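Local structure of cytokinin riboside 5'-monophosphate phosphoribohydrolase (Corynebacterium glutamicum, 5ZBL) at residues A35-D40 / S176-L181; L26-A31 / M55-D60; I43-G48 / D60-S65; V139-Y142 / F147-P150. The protein belongs to the possible lysine decarboxylase family of the SLOG clan and forms a two-chain assembly of Rossmann-like alpha/beta subunits, each built round a parallel beta-sheet. All blocks are in the same frame, centred on the assembly; numbering follows the deposited sequence.

Contact 1. Residues A35-D40 / S176-L181; sequences AKTAVD and SDPHAL
Thr37, on the last turn of helix 25-40, meets His179 and Pro178 at the start of helix 178-186, and the main attraction is a CH-pi contact. The methyl CG2 of Thr37 stands over one face of the His179 imidazole, 4.0 Å from the ring centroid and 15° off the normal, somewhat nearer the rim, where it touches CD2 and NE2. With OG1 beside the backbone N (chi1 -50°), CG2 falls anti to that N and over the ring, while the hydroxyl turns back along its own helix. His179 reaches in from the exposed margin; its CB is not aimed at helix 25-40, but the ring at its end swings closer.

Van der Waals packing comes next. Thr37 OG1 lies 3.9 Å from Pro178 CB, the two side chains meeting nearly at right angles. The proline carbon offers nothing polar; the hydroxyl is satisfied by its hydrogen bond to Thr33 O one turn earlier, a common partner for a buried threonine OH in a helix.

A hydrogen bond within 176-181 sets the helix start. Asp177 is the N-cap: its OD2 accepts from Ala180 N at 3.0 Å and 157°, on the anti side and slightly out of the carboxylate plane. Proline suits the following position, where the first turn asks for no N-H donor.

The chemistry is therefore mostly apolar, even though a threonine and a histidine carry it. Asp40 OD2 is 6.4 Å from His179 NE2, so any electrostatic help to the imidazole would probably be modest.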
loop_
_atom_site.group_PDB
_atom_site.type_symbol
_atom_site.label_atom_id
_atom_site.label_comp_id
_atom_site.label_asym_id
_atom_site.label_seq_id
_atom_site.Cartn_x
_atom_site.Cartn_y
_atom_site.Cartn_z
ATOM N N ALA A 35 -1.513 -14.802 18.511
ATOM C CA ALA A 35 -1.973 -16.114 18.059
ATOM C C ALA A 35 -2.721 -16.941 19.125
ATOM O O ALA A 35 -3.764 -17.537 18.846
ATOM C CB ALA A 35 -0.771 -16.904 17.557
ATOM N N LYS A 36 -2.158 -16.989 20.335
ATOM C CA LYS A 36 -2.750 -17.748 21.465
ATOM C C LYS A 36 -4.123 -17.205 21.907
ATOM O O LYS A 36 -5.066 -17.975 22.143
ATOM C CB LYS A 36 -1.751 -17.774 22.659
ATOM C CG LYS A 36 -2.206 -18.472 23.951
ATOM C CD LYS A 36 -2.700 -19.913 23.744
ATOM C CE LYS A 36 -2.546 -20.798 24.982
ATOM N NZ LYS A 36 -2.221 -22.191 24.563
ATOM N N THR A 37 -4.199 -15.880 22.054
ATOM C CA THR A 37 -5.432 -15.184 22.374
ATOM C C THR A 37 -6.481 -15.485 21.335
ATOM O O THR A 37 -7.638 -15.793 21.673
ATOM C CB THR A 37 -5.189 -13.670 22.395
ATOM O OG1 THR A 37 -4.058 -13.418 23.212
ATOM C CG2 THR A 37 -6.383 -12.894 22.946
ATOM N N ALA A 38 -6.095 -15.400 20.064
ATOM C CA ALA A 38 -7.069 -15.632 18.999
ATOM C C ALA A 38 -7.595 -17.061 19.029
ATOM O O ALA A 38 -8.804 -17.262 18.945
ATOM C CB ALA A 38 -6.486 -15.282 17.621
ATOM N N VAL A 39 -6.695 -18.038 19.155
ATOM C CA VAL A 39 -7.088 -19.459 19.182
ATOM C C VAL A 39 -7.944 -19.723 20.425
ATOM O O VAL A 39 -9.003 -20.349 20.324
ATOM C CB VAL A 39 -5.887 -20.451 19.104
ATOM C CG1 VAL A 39 -6.360 -21.891 19.205
ATOM C CG2 VAL A 39 -5.152 -20.318 17.781
ATOM N N ASP A 40 -7.560 -19.175 21.570
ATOM C CA ASP A 40 -8.391 -19.327 22.774
ATOM C C ASP A 40 -9.801 -18.820 22.606
ATOM O O ASP A 40 -10.689 -19.266 23.326
ATOM C CB ASP A 40 -7.777 -18.604 23.978
ATOM C CG ASP A 40 -6.669 -19.376 24.634
ATOM O OD1 ASP A 40 -6.319 -20.496 24.162
ATOM O OD2 ASP A 40 -6.136 -18.845 25.637
ATOM N N SER A 176 -1.947 -2.114 21.426
ATOM C CA SER A 176 -0.705 -2.818 21.712
ATOM C C SER A 176 -1.020 -4.129 22.390
ATOM O O SER A 176 -0.213 -5.058 22.317
ATOM C CB SER A 176 0.198 -1.990 22.609
ATOM O OG SER A 176 -0.529 -1.620 23.779
ATOM N N ASP A 177 -2.183 -4.215 23.043
ATOM C CA ASP A 177 -2.549 -5.402 23.828
ATOM C C ASP A 177 -3.418 -6.313 22.978
ATOM O O ASP A 177 -4.427 -5.843 22.393
ATOM C CB ASP A 177 -3.304 -5.010 25.096
ATOM C CG ASP A 177 -3.620 -6.194 25.984
ATOM O OD1 ASP A 177 -2.720 -6.691 26.695
ATOM O OD2 ASP A 177 -4.784 -6.609 26.003
ATOM N N PRO A 178 -3.043 -7.607 22.891
ATOM C CA PRO A 178 -3.782 -8.538 22.017
ATOM C C PRO A 178 -5.194 -8.804 22.433
ATOM O O PRO A 178 -6.071 -8.990 21.577
ATOM C CB PRO A 178 -2.948 -9.823 22.069
ATOM C CG PRO A 178 -2.165 -9.698 23.320
ATOM C CD PRO A 178 -1.846 -8.238 23.457
ATOM N N HIS A 179 -5.420 -8.839 23.744
ATOM C CA HIS A 179 -6.766 -8.979 24.305
ATOM C C HIS A 179 -7.637 -7.843 23.866
ATOM O O HIS A 179 -8.734 -8.084 23.332
ATOM C CB HIS A 179 -6.737 -9.110 25.837
ATOM C CG HIS A 179 -6.310 -10.475 26.303
ATOM N ND1 HIS A 179 -4.990 -10.807 26.544
ATOM C CD2 HIS A 179 -7.022 -11.604 26.518
ATOM C CE1 HIS A 179 -4.911 -12.072 26.907
ATOM N NE2 HIS A 179 -6.128 -12.584 26.875
ATOM N N ALA A 180 -7.133 -6.623 24.063
ATOM C CA ALA A 180 -7.852 -5.419 23.697
ATOM C C ALA A 180 -8.115 -5.317 22.173
ATOM O O ALA A 180 -9.187 -4.871 21.762
ATOM C CB ALA A 180 -7.115 -4.200 24.195
ATOM N N LEU A 181 -7.140 -5.767 21.374
ATOM C CA LEU A 181 -7.224 -5.806 19.929
ATOM C C LEU A 181 -8.294 -6.744 19.383
ATOM O O LEU A 181 -9.075 -6.349 18.496
ATOM C CB LEU A 181 -5.877 -6.222 19.331
ATOM C CG LEU A 181 -5.804 -6.079 17.779
ATOM C CD1 LEU A 181 -4.443 -5.617 17.306
ATOM C CD2 LEU A 181 -6.151 -7.375 17.087
#

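Contact 2. Residues L26-A31 / M55-D60; sequences LYTQAA and MGIVAD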
loop_
_atom_site.group_PDB
_atom_site.type_symbol
_atom_site.label_atom_id
_atom_site.label_comp_id
_atom_site.label_asym_id
_atom_site.label_seq_id
_atom_site.Cartn_x
_atom_site.Cartn_y
_atom_site.Cartn_z
ATOM N N LEU A 26 10.834 -9.015 20.718
ATOM C CA LEU A 26 9.545 -8.542 21.166
ATOM C C LEU A 26 8.460 -8.800 20.138
ATOM O O LEU A 26 7.326 -9.148 20.505
ATOM C CB LEU A 26 9.599 -7.036 21.455
ATOM C CG LEU A 26 8.281 -6.341 21.839
ATOM C CD1 LEU A 26 7.586 -7.010 23.035
ATOM C CD2 LEU A 26 8.551 -4.880 22.129
ATOM N N TYR A 27 8.813 -8.637 18.860
ATOM C CA TYR A 27 7.875 -8.743 17.757
ATOM C C TYR A 27 7.362 -10.177 17.633
ATOM O O TYR A 27 6.139 -10.408 17.548
ATOM C CB TYR A 27 8.537 -8.260 16.450
ATOM C CG TYR A 27 9.125 -6.854 16.516
ATOM C CD1 TYR A 27 8.346 -5.774 16.866
ATOM C CD2 TYR A 27 10.456 -6.623 16.213
ATOM C CE1 TYR A 27 8.875 -4.510 16.947
ATOM C CE2 TYR A 27 10.994 -5.369 16.298
ATOM C CZ TYR A 27 10.194 -4.314 16.672
ATOM O OH TYR A 27 10.720 -3.054 16.742
ATOM N N THR A 28 8.315 -11.123 17.655
ATOM C CA THR A 28 8.030 -12.551 17.731
ATOM C C THR A 28 7.131 -12.906 18.898
ATOM O O THR A 28 6.138 -13.641 18.734
ATOM C CB THR A 28 9.318 -13.398 17.825
ATOM O OG1 THR A 28 10.046 -13.309 16.597
ATOM C CG2 THR A 28 9.004 -14.881 18.110
ATOM N N GLN A 29 7.465 -12.412 20.081
ATOM C CA GLN A 29 6.687 -12.794 21.264
ATOM C C GLN A 29 5.298 -12.201 21.167
ATOM O O GLN A 29 4.323 -12.842 21.576
ATOM C CB GLN A 29 7.356 -12.335 22.554
ATOM C CG GLN A 29 8.724 -12.971 22.854
ATOM C CD GLN A 29 9.534 -12.156 23.870
ATOM O OE1 GLN A 29 8.955 -11.445 24.707
ATOM N NE2 GLN A 29 10.876 -12.216 23.770
ATOM N N ALA A 30 5.212 -10.971 20.641
ATOM C CA ALA A 30 3.934 -10.286 20.506
ATOM C C ALA A 30 3.078 -11.021 19.517
ATOM O O ALA A 30 1.884 -11.047 19.691
ATOM C CB ALA A 30 4.110 -8.843 20.058
ATOM N N ALA A 31 3.696 -11.657 18.516
ATOM C CA ALA A 31 2.942 -12.419 17.526
ATOM C C ALA A 31 2.379 -13.701 18.136
ATOM O O ALA A 31 1.219 -14.071 17.895
ATOM C CB ALA A 31 3.802 -12.719 16.295
ATOM N N MET A 55 5.640 -13.803 9.608
ATOM C CA MET A 55 4.736 -14.676 8.868
ATOM C C MET A 55 4.880 -16.108 9.385
ATOM O O MET A 55 3.903 -16.671 9.850
ATOM C CB MET A 55 4.956 -14.587 7.358
ATOM C CG MET A 55 4.172 -13.458 6.682
ATOM S SD MET A 55 4.459 -13.389 4.876
ATOM C CE MET A 55 2.916 -14.129 4.369
ATOM N N GLY A 56 6.101 -16.647 9.381
ATOM C CA GLY A 56 6.389 -17.990 9.931
ATOM C C GLY A 56 6.012 -18.123 11.412
ATOM O O GLY A 56 5.344 -19.073 11.825
ATOM N N ILE A 57 6.386 -17.123 12.202
ATOM C CA ILE A 57 6.082 -17.142 13.611
ATOM C C ILE A 57 4.579 -17.214 13.892
ATOM O O ILE A 57 4.152 -18.008 14.731
ATOM C CB ILE A 57 6.614 -15.894 14.294
ATOM C CG1 ILE A 57 8.151 -15.842 14.255
ATOM C CG2 ILE A 57 6.105 -15.826 15.712
ATOM C CD1 ILE A 57 8.874 -16.995 14.918
ATOM N N VAL A 58 3.789 -16.339 13.259
ATOM C CA VAL A 58 2.345 -16.275 13.560
ATOM C C VAL A 58 1.592 -17.560 13.085
ATOM O O VAL A 58 0.707 -18.056 13.761
ATOM C CB VAL A 58 1.684 -14.935 13.059
ATOM C CG1 VAL A 58 1.478 -14.929 11.559
ATOM C CG2 VAL A 58 0.347 -14.680 13.743
ATOM N N ALA A 59 1.982 -18.089 11.934
ATOM C CA ALA A 59 1.464 -19.328 11.378
ATOM C C ALA A 59 1.738 -20.458 12.369
ATOM O O ALA A 59 0.802 -21.127 12.783
ATOM C CB ALA A 59 2.102 -19.631 10.028
ATOM N N ASP A 60 3.000 -20.610 12.769
ATOM C CA ASP A 60 3.429 -21.623 13.750
ATOM C C ASP A 60 2.747 -21.529 15.077
ATOM O O ASP A 60 2.535 -22.560 15.716
ATOM C CB ASP A 60 4.944 -21.510 14.029
ATOM C CG ASP A 60 5.812 -22.054 12.882
ATOM O OD1 ASP A 60 5.261 -22.655 11.917
ATOM O OD2 ASP A 60 7.047 -21.881 12.950
#
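Ile57 lays its branched side chain across Thr28 and Ala31, and its two branches divide the work. CG2, opposite the backbone N, rests 3.7 Å from the carbonyl oxygen Thr28 O and 3.9 Å from Ala31 CB. The other branch runs beside its own backbone N and folds again at the second torsion, which brings CD1 to 3.8 Å from Thr28 CG2. The side chains of Thr28 and Ile57 meet almost perpendicularly, methyl against methyl.

Thr28 adopts the matching conformation: OG1 stands beside the backbone N (chi1 -68°), with CG2 anti to that N and turned to Ile57, while OG1 itself lies alongside Ile57 CG1 in a contact of van der Waals kind. Threonine suits this partly exposed margin, offering a methyl to the isoleucine and a hydroxyl beside it.

Further in, Ala31 faces Val58. The small alanine lets the backbones come near, with CA atoms 5.6 Å apart, and its CB is 4.5 Å from Val58 CB. Val58 directs its CG2 branch to the region of Ala31 O, 4.3 Å away.

The helix segments approach to 9.2 Å at a crossing angle of -28°, nearly parallel, as expected of consecutive helices on one side of a Rossmann-like sheet. Beneath them Val58 also packs on Leu45 of strand 44-47. Leu54 of helix 53-64 touches Tyr27 and Thr28, and Tyr27 continues to the second subunit, bonding through OH to Arg161 of that chain.

Contact 3. Residues I43-G48 / D60-S65; sequences IDLVYG and DAFLES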
loop_
_atom_site.group_PDB
_atom_site.type_symbol
_atom_site.label_atom_id
_atom_site.label_comp_id
_atom_site.label_asym_id
_atom_site.label_seq_id
_atom_site.Cartn_x
_atom_site.Cartn_y
_atom_site.Cartn_z
ATOM N N ILE A 43 -10.683 -18.322 17.171
ATOM C CA ILE A 43 -10.403 -17.608 15.938
ATOM C C ILE A 43 -9.199 -18.222 15.185
ATOM O O ILE A 43 -8.155 -18.473 15.800
ATOM C CB ILE A 43 -10.169 -16.128 16.232
ATOM C CG1 ILE A 43 -11.454 -15.488 16.824
ATOM C CG2 ILE A 43 -9.664 -15.420 14.981
ATOM C CD1 ILE A 43 -11.223 -14.105 17.413
ATOM N N ASP A 44 -9.347 -18.426 13.863
ATOM C CA ASP A 44 -8.270 -18.934 13.016
ATOM C C ASP A 44 -7.580 -17.910 12.100
ATOM O O ASP A 44 -8.060 -16.804 11.899
ATOM C CB ASP A 44 -8.804 -20.105 12.198
ATOM C CG ASP A 44 -9.164 -21.311 13.084
ATOM O OD1 ASP A 44 -8.373 -21.649 14.035
ATOM O OD2 ASP A 44 -10.239 -21.884 12.825
ATOM N N LEU A 45 -6.446 -18.329 11.559
ATOM C CA LEU A 45 -5.514 -17.489 10.782
ATOM C C LEU A 45 -5.700 -17.614 9.268
ATOM O O LEU A 45 -5.703 -18.710 8.705
ATOM C CB LEU A 45 -4.055 -17.861 11.129
ATOM C CG LEU A 45 -2.930 -17.163 10.350
ATOM C CD1 LEU A 45 -3.066 -15.655 10.471
ATOM C CD2 LEU A 45 -1.562 -17.574 10.832
ATOM N N VAL A 46 -5.827 -16.490 8.604
ATOM C CA VAL A 46 -5.654 -16.443 7.168
ATOM C C VAL A 46 -4.475 -15.521 6.974
ATOM O O VAL A 46 -4.462 -14.404 7.535
ATOM C CB VAL A 46 -6.844 -15.848 6.455
ATOM C CG1 VAL A 46 -6.597 -15.869 4.961
ATOM C CG2 VAL A 46 -8.122 -16.629 6.805
ATOM N N TYR A 47 -3.495 -15.967 6.201
ATOM C CA TYR A 47 -2.293 -15.140 5.943
ATOM C C TYR A 47 -1.677 -15.519 4.603
ATOM O O TYR A 47 -2.196 -16.378 3.889
ATOM C CB TYR A 47 -1.297 -15.229 7.108
ATOM C CG TYR A 47 -0.332 -16.394 7.016
ATOM C CD1 TYR A 47 -0.783 -17.688 6.785
ATOM C CD2 TYR A 47 1.026 -16.211 7.182
ATOM C CE1 TYR A 47 0.090 -18.742 6.674
ATOM C CE2 TYR A 47 1.907 -17.271 7.082
ATOM C CZ TYR A 47 1.439 -18.527 6.800
ATOM O OH TYR A 47 2.308 -19.590 6.719
ATOM N N GLY A 48 -0.580 -14.840 4.238
ATOM C CA GLY A 48 -0.004 -14.971 2.936
ATOM C C GLY A 48 0.845 -16.200 2.698
ATOM O O GLY A 48 1.481 -16.278 1.644
ATOM N N ASP A 60 3.000 -20.610 12.769
ATOM C CA ASP A 60 3.429 -21.623 13.750
ATOM C C ASP A 60 2.747 -21.529 15.077
ATOM O O ASP A 60 2.535 -22.560 15.716
ATOM C CB ASP A 60 4.944 -21.510 14.029
ATOM C CG ASP A 60 5.812 -22.054 12.882
ATOM O OD1 ASP A 60 5.261 -22.655 11.917
ATOM O OD2 ASP A 60 7.047 -21.881 12.950
ATOM N N ALA A 61 2.478 -20.309 15.548
ATOM C CA ALA A 61 1.900 -20.126 16.868
ATOM C C ALA A 61 0.430 -20.470 16.905
ATOM O O ALA A 61 -0.059 -20.969 17.951
ATOM C CB ALA A 61 2.144 -18.714 17.400
ATOM N N PHE A 62 -0.281 -20.246 15.797
ATOM C CA PHE A 62 -1.712 -20.602 15.716
ATOM C C PHE A 62 -1.789 -22.130 15.671
ATOM O O PHE A 62 -2.629 -22.765 16.330
ATOM C CB PHE A 62 -2.405 -20.036 14.459
ATOM C CG PHE A 62 -3.108 -18.716 14.642
ATOM C CD1 PHE A 62 -2.415 -17.519 14.542
ATOM C CD2 PHE A 62 -4.494 -18.659 14.759
ATOM C CE1 PHE A 62 -3.071 -16.297 14.624
ATOM C CE2 PHE A 62 -5.154 -17.436 14.859
ATOM C CZ PHE A 62 -4.432 -16.256 14.758
ATOM N N LEU A 63 -0.926 -22.704 14.847
ATOM C CA LEU A 63 -0.841 -24.151 14.721
ATOM C C LEU A 63 -0.526 -24.793 16.072
ATOM O O LEU A 63 -1.305 -25.616 16.553
ATOM C CB LEU A 63 0.194 -24.558 13.678
ATOM C CG LEU A 63 -0.204 -24.263 12.230
ATOM C CD1 LEU A 63 0.990 -24.607 11.342
ATOM C CD2 LEU A 63 -1.470 -25.018 11.803
ATOM N N GLU A 64 0.555 -24.344 16.703
ATOM C CA GLU A 64 1.012 -24.947 17.948
ATOM C C GLU A 64 0.126 -24.721 19.153
ATOM O O GLU A 64 0.330 -25.382 20.134
ATOM C CB GLU A 64 2.431 -24.491 18.274
ATOM C CG GLU A 64 3.427 -25.117 17.333
ATOM C CD GLU A 64 4.788 -24.475 17.371
ATOM O OE1 GLU A 64 5.072 -23.691 18.304
ATOM O OE2 GLU A 64 5.587 -24.814 16.474
ATOM N N SER A 65 -0.811 -23.768 19.099
ATOM C CA SER A 65 -1.835 -23.597 20.137
ATOM C C SER A 65 -3.106 -24.413 19.894
ATOM O O SER A 65 -4.052 -24.302 20.675
ATOM C CB SER A 65 -2.279 -22.138 20.238
ATOM O OG SER A 65 -1.227 -21.219 20.125
#
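Leu45 and Phe62 join strand to helix chiefly by a CH-pi contact. The CB of Leu45 lies squarely above the phenyl ring, 3.6 Å from its centroid and only 6° from the normal, so all six ring carbons are close to it. A leucine whose CG is opposite the backbone N (chi1 176°) extends its branches past the rim, and CD2 reaches 3.8 Å from Phe62 CD1. The two side chains meet at about a right angle.

A weaker, polar-edged approach involves the backbone. Ile43 O lies in the plane of the Phe62 ring at its edge, 3.3 Å from CE2, where the slightly positive C-H rim suits a carbonyl oxygen. The peptide between Asp44 and Leu45 passes close to the same carbon, with Leu45 N 3.7 Å from Phe62 CE2. The CB of Asp44 points away from the helix, and OD1 accepts from Glu68 N.

Apolar packing completes the setting: Ala35, Ala38 and Val39 of helix 25-40 also touch Phe62. A flat, bulky residue is well suited to filling this buried junction.

Strand 44-47 and helix 53-64 are the first two elements of a beta-alpha-beta crossover completed by strand 69-74. Gly48, just after the strand, starts a glycine-rich turn that resembles the GxGxxG pattern of Rossmann-type folds.

Contact 4. Residues V139-Y142 / F147-P150; sequences VALY and FWQP
Trp148 turns one face of its indole to Leu141 and gives the contact its largest buried surface. The touching atom is Leu141 CB, 3.9 Å from the centroid of the five-membered ring and 23° off its normal, a CH-pi contact over the pyrrole part; the nearest ring atom is CD1, at 3.7 Å from that CB. Leu141 CD1 reaches further along, 4.0 Å from Trp148 CB, and the two side chains lie nearly perpendicular. With its CG set beside the backbone N (chi1 -66°), Trp148 carries the indole back against the strand that precedes it.

The opposite face of the indole is covered by Phe147, whose CD1 stands 3.4 Å above the ring plane; the phenyl comes edge-on, with Trp148 CG in its own plane. The tryptophan is thus held flat between leucine and phenylalanine.

Strand 139-142 lies between strands 110-112 and 173-175 in the parallel sheet of this Rossmann-like fold, and the turn after it brings the chain round to helix 149-160. Trp148 occupies that bend, its backbone N bonded to Asp143 OD1.

Tyr142 meets the indole with its backbone: Tyr142 O lies 3.3 Å from Trp148 NE1; that nitrogen has a weak hydrogen bond to Ala112 O. The phenol leads elsewhere, toward Pro178 and Leu181, and its OH is bonded to Ala30 O, a buried carbonyl-hydroxyl pairing that suits tyrosine. On the dimer side, Met154 of the second subunit packs against both Phe147 and Trp148.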
loop_
_atom_site.group_PDB
_atom_site.type_symbol
_atom_site.label_atom_id
_atom_site.label_comp_id
_atom_site.label_asym_id
_atom_site.label_seq_id
_atom_site.Cartn_x
_atom_site.Cartn_y
_atom_site.Cartn_z
ATOM N N VAL A 139 -10.575 -3.314 10.658
ATOM C CA VAL A 139 -9.119 -3.296 10.379
ATOM C C VAL A 139 -8.442 -2.847 11.663
ATOM O O VAL A 139 -8.843 -1.843 12.262
ATOM C CB VAL A 139 -8.780 -2.358 9.248
ATOM C CG1 VAL A 139 -7.278 -2.368 8.946
ATOM C CG2 VAL A 139 -9.588 -2.753 8.029
ATOM N N ALA A 140 -7.469 -3.632 12.119
ATOM C CA ALA A 140 -6.804 -3.359 13.384
ATOM C C ALA A 140 -5.298 -3.273 13.196
ATOM O O ALA A 140 -4.706 -4.084 12.487
ATOM C CB ALA A 140 -7.136 -4.431 14.388
ATOM N N LEU A 141 -4.690 -2.289 13.847
ATOM C CA LEU A 141 -3.246 -2.137 13.866
ATOM C C LEU A 141 -2.729 -2.643 15.211
ATOM O O LEU A 141 -3.059 -2.103 16.252
ATOM C CB LEU A 141 -2.869 -0.679 13.651
ATOM C CG LEU A 141 -3.451 0.039 12.446
ATOM C CD1 LEU A 141 -2.876 1.450 12.409
ATOM C CD2 LEU A 141 -3.144 -0.723 11.170
ATOM N N TYR A 142 -1.951 -3.714 15.167
ATOM C CA TYR A 142 -1.374 -4.303 16.362
ATOM C C TYR A 142 -0.112 -3.492 16.662
ATOM O O TYR A 142 0.954 -3.699 16.039
ATOM C CB TYR A 142 -1.099 -5.801 16.128
ATOM C CG TYR A 142 -0.625 -6.647 17.310
ATOM C CD1 TYR A 142 -1.063 -6.409 18.609
ATOM C CD2 TYR A 142 0.249 -7.715 17.101
ATOM C CE1 TYR A 142 -0.653 -7.206 19.645
ATOM C CE2 TYR A 142 0.660 -8.527 18.134
ATOM C CZ TYR A 142 0.218 -8.263 19.419
ATOM O OH TYR A 142 0.629 -9.062 20.506
ATOM N N PHE A 147 4.789 0.674 17.152
ATOM C CA PHE A 147 5.160 0.527 15.735
ATOM C C PHE A 147 4.345 1.383 14.758
ATOM O O PHE A 147 4.871 1.971 13.817
ATOM C CB PHE A 147 5.012 -0.931 15.313
ATOM C CG PHE A 147 5.370 -1.172 13.897
ATOM C CD1 PHE A 147 4.408 -1.059 12.903
ATOM C CD2 PHE A 147 6.652 -1.520 13.555
ATOM C CE1 PHE A 147 4.736 -1.241 11.581
ATOM C CE2 PHE A 147 6.984 -1.743 12.237
ATOM C CZ PHE A 147 6.041 -1.587 11.251
ATOM N N TRP A 148 3.049 1.405 14.958
ATOM C CA TRP A 148 2.206 2.105 14.034
ATOM C C TRP A 148 2.079 3.596 14.342
ATOM O O TRP A 148 1.482 4.311 13.576
ATOM C CB TRP A 148 0.844 1.437 13.939
ATOM C CG TRP A 148 0.919 0.124 13.370
ATOM C CD1 TRP A 148 0.745 -1.046 14.019
ATOM C CD2 TRP A 148 1.177 -0.194 12.010
ATOM N NE1 TRP A 148 0.874 -2.086 13.153
ATOM C CE2 TRP A 148 1.148 -1.599 11.905
ATOM C CE3 TRP A 148 1.398 0.572 10.854
ATOM C CZ2 TRP A 148 1.347 -2.273 10.693
ATOM C CZ3 TRP A 148 1.606 -0.091 9.635
ATOM C CH2 TRP A 148 1.566 -1.517 9.569
ATOM N N GLN A 149 2.694 4.091 15.408
ATOM C CA GLN A 149 2.452 5.500 15.778
ATOM C C GLN A 149 2.834 6.525 14.688
ATOM O O GLN A 149 2.065 7.464 14.439
ATOM C CB GLN A 149 3.037 5.844 17.166
ATOM C CG GLN A 149 2.278 5.133 18.318
ATOM C CD GLN A 149 0.821 5.528 18.418
ATOM O OE1 GLN A 149 0.484 6.677 18.219
ATOM N NE2 GLN A 149 -0.044 4.583 18.745
ATOM N N PRO A 150 3.980 6.324 14.009
ATOM C CA PRO A 150 4.322 7.278 12.958
ATOM C C PRO A 150 3.375 7.289 11.730
ATOM O O PRO A 150 3.158 8.334 11.112
ATOM C CB PRO A 150 5.750 6.864 12.556
ATOM C CG PRO A 150 6.283 6.048 13.718
ATOM C CD PRO A 150 5.093 5.410 14.356
#

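In the fold
Contacts 3 and 4 are buried: contact 3 joins a strand to a helix, contact 4 a strand to the turn leading into a helix. Each sets an aromatic ring over a leucine CB, but they serve distant strands of one sheet, their centres about 20 Å apart, and only contact 4 reaches the second subunit through its touching residues. Contacts 1 and 2 pair helices through threonine methyls, one on an imidazole face, the other on isoleucine; contact 1 is largely buried with an exposed histidine at its margin, contact 2 partly buried. Both use helix 25-40, while contacts 2 and 3 share helix 53-64 and Asp60. Tyr142 connects contact 4 to contacts 1 and 2.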